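Local coordinates for decapping and exoribonuclease protein 1 (Kluyveromyces lactis, PDB 4GPS) that removes NAD and N7-methylguanosine caps from RNA 5' ends and degrades RNA in the 5'-3' direction, using a divalent metal cation, at residues A[84-89]-A[320-325]; A[262-267]-A[274-279]. One frame throughout, in Å; residues are numbered along the deposited sequence.

Contact 1. Residues A[84-89]-A[320-325]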
loop_
_atom_site.group_PDB
_atom_site.type_symbol
_atom_site.label_atom_id
_atom_site.label_comp_id
_atom_site.label_asym_id
_atom_site.label_seq_id
_atom_site.Cartn_x
_atom_site.Cartn_y
_atom_site.Cartn_z
ATOM N N THR A 84 12.941 -3.390 6.864
ATOM C CA THR A 84 14.384 -3.408 6.633
ATOM C C THR A 84 14.716 -4.638 5.766
ATOM O O THR A 84 14.060 -5.673 5.867
ATOM C CB THR A 84 15.170 -3.417 7.984
ATOM O OG1 THR A 84 14.618 -4.396 8.859
ATOM C CG2 THR A 84 15.031 -2.086 8.691
ATOM N N ASP A 85 15.715 -4.514 4.898
ATOM C CA ASP A 85 16.125 -5.607 4.002
ATOM C C ASP A 85 14.963 -5.979 3.113
ATOM O O ASP A 85 14.742 -7.127 2.798
ATOM C CB ASP A 85 16.584 -6.862 4.771
ATOM C CG ASP A 85 17.864 -6.626 5.594
ATOM O OD1 ASP A 85 18.653 -5.689 5.261
ATOM O OD2 ASP A 85 18.081 -7.392 6.570
ATOM N N CYS A 86 14.215 -4.985 2.693
ATOM C CA CYS A 86 13.074 -5.268 1.871
ATOM C C CYS A 86 13.467 -5.618 0.437
ATOM O O CYS A 86 14.207 -4.874 -0.189
ATOM C CB CYS A 86 12.157 -4.058 1.885
ATOM S SG CYS A 86 10.533 -4.515 1.415
ATOM N N LYS A 87 12.965 -6.730 -0.103
ATOM C CA LYS A 87 13.309 -7.073 -1.483
ATOM C C LYS A 87 12.192 -7.752 -2.258
ATOM O O LYS A 87 11.278 -8.342 -1.675
ATOM C CB LYS A 87 14.573 -7.953 -1.516
ATOM C CG LYS A 87 14.557 -9.136 -0.566
ATOM C CD LYS A 87 15.949 -9.814 -0.504
ATOM C CE LYS A 87 16.120 -10.765 0.694
ATOM N NZ LYS A 87 15.030 -11.783 0.741
ATOM N N GLU A 88 12.236 -7.628 -3.577
ATOM C CA GLU A 88 11.246 -8.307 -4.391
ATOM C C GLU A 88 11.742 -9.746 -4.502
ATOM O O GLU A 88 12.861 -9.970 -4.919
ATOM C CB GLU A 88 11.166 -7.721 -5.788
ATOM C CG GLU A 88 10.168 -8.528 -6.626
ATOM C CD GLU A 88 9.906 -7.957 -7.991
ATOM O OE1 GLU A 88 10.546 -8.380 -8.967
ATOM O OE2 GLU A 88 9.060 -7.070 -8.092
ATOM N N VAL A 89 10.922 -10.720 -4.128
ATOM C CA VAL A 89 11.343 -12.115 -4.207
ATOM C C VAL A 89 10.703 -12.850 -5.401
ATOM O O VAL A 89 11.221 -13.854 -5.845
ATOM C CB VAL A 89 11.039 -12.869 -2.871
ATOM C CG1 VAL A 89 11.814 -12.217 -1.704
ATOM C CG2 VAL A 89 9.543 -12.844 -2.586
ATOM N N LEU A 320 6.510 0.745 1.640
ATOM C CA LEU A 320 6.523 -0.698 1.931
ATOM C C LEU A 320 7.260 -1.518 0.843
ATOM O O LEU A 320 7.447 -2.734 0.976
ATOM C CB LEU A 320 5.084 -1.232 2.074
ATOM C CG LEU A 320 4.340 -0.922 3.366
ATOM C CD1 LEU A 320 2.915 -1.108 3.057
ATOM C CD2 LEU A 320 4.798 -1.816 4.547
ATOM N N LEU A 321 7.669 -0.869 -0.232
ATOM C CA LEU A 321 8.376 -1.566 -1.308
ATOM C C LEU A 321 9.863 -1.245 -1.300
ATOM O O LEU A 321 10.308 -0.251 -0.714
ATOM C CB LEU A 321 7.822 -1.161 -2.675
ATOM C CG LEU A 321 6.312 -1.307 -2.821
ATOM C CD1 LEU A 321 5.881 -0.710 -4.142
ATOM C CD2 LEU A 321 5.942 -2.772 -2.738
ATOM N N PRO A 322 10.655 -2.100 -1.943
ATOM C CA PRO A 322 12.107 -1.928 -2.046
ATOM C C PRO A 322 12.464 -0.657 -2.861
ATOM O O PRO A 322 13.190 0.215 -2.385
ATOM C CB PRO A 322 12.544 -3.187 -2.774
ATOM C CG PRO A 322 11.509 -4.188 -2.400
ATOM C CD PRO A 322 10.236 -3.442 -2.383
ATOM N N LYS A 323 11.943 -0.560 -4.082
ATOM C CA LYS A 323 12.236 0.564 -4.991
ATOM C C LYS A 323 10.908 0.933 -5.629
ATOM O O LYS A 323 10.205 0.058 -6.107
ATOM C CB LYS A 323 13.185 0.121 -6.132
ATOM C CG LYS A 323 12.441 -0.795 -7.219
ATOM C CD LYS A 323 13.306 -1.449 -8.351
ATOM C CE LYS A 323 12.426 -2.388 -9.242
ATOM N NZ LYS A 323 13.108 -2.993 -10.455
ATOM N N SER A 324 10.558 2.206 -5.683
ATOM C CA SER A 324 9.279 2.552 -6.296
ATOM C C SER A 324 9.079 4.038 -6.319
ATOM O O SER A 324 9.305 4.711 -5.327
ATOM C CB SER A 324 8.137 1.908 -5.514
ATOM O OG SER A 324 6.896 2.372 -5.963
ATOM N N ASP A 325 8.676 4.570 -7.457
ATOM C CA ASP A 325 8.424 6.004 -7.532
ATOM C C ASP A 325 6.945 6.239 -7.745
ATOM O O ASP A 325 6.193 5.315 -8.091
ATOM C CB ASP A 325 9.224 6.655 -8.665
ATOM C CG ASP A 325 10.698 6.806 -8.321
ATOM O OD1 ASP A 325 11.041 6.796 -7.116
ATOM O OD2 ASP A 325 11.518 6.950 -9.247
#
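The P322 ring meets C86 on one face: the thiol sulfur sits over the pyrrolidine, with SG of C86 4.0 Å from CG of P322, while 84-89 sends nothing to the opposite face. The ring's rim does the rest. Its CB and CG lie over one face of the peptide joining C86 and K87, with CB of P322 3.5 Å from O of C86 and CG of P322 3.5 Å from CA of K87. At the CD edge, close to the ring plane, comes V265 from strand 259-268. SG is turned anti to the backbone N of C86 (chi1 -159°), and this swings it toward the 320-325 backbone, where it stops 3.6 Å from O of L320. No hydrogen bond crosses between the two segments.

The segment 320-325 links helix 305-319 to strand 325-331 in the PD-(D/E)XK nuclease fold. It passes beside strand 290-297, which carries the E-X-K signature E293-I294-K295. L320 and L321 turn their side chains away from 84-89: L320 packs on helix 182-190, and L321 touches both R182 and the metal ligand E293. S324 OG adds a weak hydrogen bond to that same glutamate.

The charged ends look elsewhere. The E88 carboxylate bonds S263 and Y291 through OE2 and N91 through OE1, while K323 gives its ammonium to O of D289 and makes a cation-pi contact with the Y291 ring. OE1 of E88 and NZ of K323 stay 6.1 Å apart.

Contact 2. Residues A[262-267]-A[274-279]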
loop_
_atom_site.group_PDB
_atom_site.type_symbol
_atom_site.label_atom_id
_atom_site.label_comp_id
_atom_site.label_asym_id
_atom_site.label_seq_id
_atom_site.Cartn_x
_atom_site.Cartn_y
_atom_site.Cartn_z
ATOM N N TYR A 262 1.953 -8.153 -10.434
ATOM C CA TYR A 262 2.202 -8.150 -9.005
ATOM C C TYR A 262 3.658 -8.385 -8.615
ATOM O O TYR A 262 4.367 -9.232 -9.193
ATOM C CB TYR A 262 1.379 -9.244 -8.347
ATOM C CG TYR A 262 -0.101 -9.141 -8.537
ATOM C CD1 TYR A 262 -0.869 -8.243 -7.779
ATOM C CD2 TYR A 262 -0.757 -9.985 -9.432
ATOM C CE1 TYR A 262 -2.261 -8.198 -7.900
ATOM C CE2 TYR A 262 -2.149 -9.953 -9.565
ATOM C CZ TYR A 262 -2.893 -9.060 -8.789
ATOM O OH TYR A 262 -4.262 -9.086 -8.866
ATOM N N SER A 263 4.089 -7.646 -7.602
ATOM C CA SER A 263 5.431 -7.787 -7.086
ATOM C C SER A 263 5.230 -8.396 -5.711
ATOM O O SER A 263 4.399 -7.930 -4.948
ATOM C CB SER A 263 6.095 -6.425 -6.954
ATOM O OG SER A 263 7.350 -6.504 -6.293
ATOM N N ILE A 264 5.954 -9.464 -5.412
ATOM C CA ILE A 264 5.847 -10.087 -4.115
ATOM C C ILE A 264 7.109 -9.674 -3.376
ATOM O O ILE A 264 8.204 -10.024 -3.806
ATOM C CB ILE A 264 5.761 -11.607 -4.217
ATOM C CG1 ILE A 264 4.341 -12.071 -4.566
ATOM C CG2 ILE A 264 5.928 -12.186 -2.832
ATOM C CD1 ILE A 264 3.716 -11.507 -5.721
ATOM N N VAL A 265 6.963 -8.914 -2.284
ATOM C CA VAL A 265 8.134 -8.454 -1.538
ATOM C C VAL A 265 8.238 -9.021 -0.121
ATOM O O VAL A 265 7.229 -9.377 0.497
ATOM C CB VAL A 265 8.204 -6.889 -1.477
ATOM C CG1 VAL A 265 8.172 -6.271 -2.930
ATOM C CG2 VAL A 265 7.086 -6.367 -0.655
ATOM N N HIS A 266 9.471 -9.111 0.378
ATOM C CA HIS A 266 9.734 -9.626 1.714
ATOM C C HIS A 266 10.551 -8.599 2.482
ATOM O O HIS A 266 11.468 -7.967 1.949
ATOM C CB HIS A 266 10.475 -10.976 1.632
ATOM C CG HIS A 266 10.769 -11.607 2.961
ATOM N ND1 HIS A 266 11.879 -11.291 3.710
ATOM C CD2 HIS A 266 10.105 -12.558 3.662
ATOM C CE1 HIS A 266 11.894 -12.018 4.814
ATOM N NE2 HIS A 266 10.826 -12.797 4.807
ATOM N N GLY A 267 10.213 -8.435 3.749
ATOM C CA GLY A 267 10.910 -7.457 4.535
ATOM C C GLY A 267 10.801 -7.767 5.996
ATOM O O GLY A 267 9.918 -8.501 6.435
ATOM N N ASP A 274 8.474 -10.805 10.204
ATOM C CA ASP A 274 8.779 -10.491 8.803
ATOM C C ASP A 274 7.427 -10.320 8.126
ATOM O O ASP A 274 6.419 -10.780 8.647
ATOM C CB ASP A 274 9.511 -11.627 8.047
ATOM C CG ASP A 274 10.981 -11.713 8.373
ATOM O OD1 ASP A 274 11.544 -10.706 8.834
ATOM O OD2 ASP A 274 11.571 -12.797 8.163
ATOM N N LEU A 275 7.427 -9.689 6.952
ATOM C CA LEU A 275 6.224 -9.501 6.167
ATOM C C LEU A 275 6.452 -10.014 4.740
ATOM O O LEU A 275 7.496 -9.741 4.145
ATOM C CB LEU A 275 5.860 -8.021 6.077
ATOM C CG LEU A 275 5.322 -7.238 7.259
ATOM C CD1 LEU A 275 4.526 -6.046 6.681
ATOM C CD2 LEU A 275 4.442 -8.109 8.148
ATOM N N LEU A 276 5.499 -10.768 4.192
ATOM C CA LEU A 276 5.603 -11.245 2.807
ATOM C C LEU A 276 4.339 -10.608 2.221
ATOM O O LEU A 276 3.232 -11.012 2.536
ATOM C CB LEU A 276 5.527 -12.766 2.733
ATOM C CG LEU A 276 5.566 -13.293 1.309
ATOM C CD1 LEU A 276 6.941 -13.107 0.701
ATOM C CD2 LEU A 276 5.234 -14.762 1.332
ATOM N N ILE A 277 4.538 -9.620 1.363
ATOM C CA ILE A 277 3.491 -8.814 0.796
ATOM C C ILE A 277 3.342 -8.910 -0.707
ATOM O O ILE A 277 4.344 -8.987 -1.444
ATOM C CB ILE A 277 3.785 -7.320 1.148
ATOM C CG1 ILE A 277 3.616 -7.099 2.634
ATOM C CG2 ILE A 277 2.910 -6.378 0.383
ATOM C CD1 ILE A 277 4.272 -5.789 3.094
ATOM N N GLN A 278 2.083 -8.848 -1.148
ATOM C CA GLN A 278 1.748 -8.852 -2.572
ATOM C C GLN A 278 1.243 -7.449 -2.981
ATOM O O GLN A 278 0.304 -6.923 -2.380
ATOM C CB GLN A 278 0.675 -9.892 -2.877
ATOM C CG GLN A 278 0.306 -9.941 -4.358
ATOM C CD GLN A 278 -0.761 -11.004 -4.668
ATOM O OE1 GLN A 278 -1.826 -10.697 -5.233
ATOM N NE2 GLN A 278 -0.473 -12.255 -4.310
ATOM N N ALA A 279 1.870 -6.836 -3.985
ATOM C CA ALA A 279 1.449 -5.501 -4.418
ATOM C C ALA A 279 1.250 -5.446 -5.910
ATOM O O ALA A 279 2.036 -5.996 -6.673
ATOM C CB ALA A 279 2.502 -4.448 -4.006
HETATM O O HOH W 1 10.303 -14.529 6.915
#
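Three hydrogen-bonded pairs, S263 with A279, V265 with I277 and G267 with L275, hold this antiparallel hairpin together through six backbone bonds. The straightest runs from N of I277 to O of V265 at 2.8 Å (169°); the longest, at 3.0 Å, goes from N of G267 to O of L275. CA-H groups add to the grip on several carbonyls: O of I277 takes N of V265 and also CA of I264, at 3.3 Å.

Among the side chains, water 1 bridges H266 and D274. It donates to OD2 of D274 and lies in the imidazole plane, 2.8 Å from NE2 of H266. With CG anti to its backbone N (chi1 -179°), the ring reaches along the sheet to D274, its plane 70° from the carboxylate. With a leucine in place of H266 the water loses its imidazole partner, and it would probably be held less firmly, by OD2 of D274 on this side alone. The other oxygen, OD1 of D274, forms a salt bridge with K175. Q278 fares differently: its buried OE1 finds no polar partner and rests 3.6 Å above the Y262 ring plane, toward the rim.

Helix 156-167 packs on Y262, I264 and Q278, and helix 182-190 on L275, I277 and A279, while strands 86-95 and 176-181 extend the sheet beyond the two outer edges of the hairpin.

In the fold
The two contacts have their centres about 8 Å apart. In sequence 84-89 comes first, the hairpin of contact 2 follows, and 320-325 comes last, so contact 1 closes a long excursion of the chain that contains contact 2. Strands 86-95 and 259-268 are neighbours, and N of V89 probably bonds O of I264 at 2.8 Å, so the strand of contact 1 edges the hairpin of contact 2. Contact 1 thus brings the loop after helix 305-319 against this sheet. Both approach the metal site: L321 touches E293, and strand 273-285 runs on from the hairpin to E280 and the metal ligand D282.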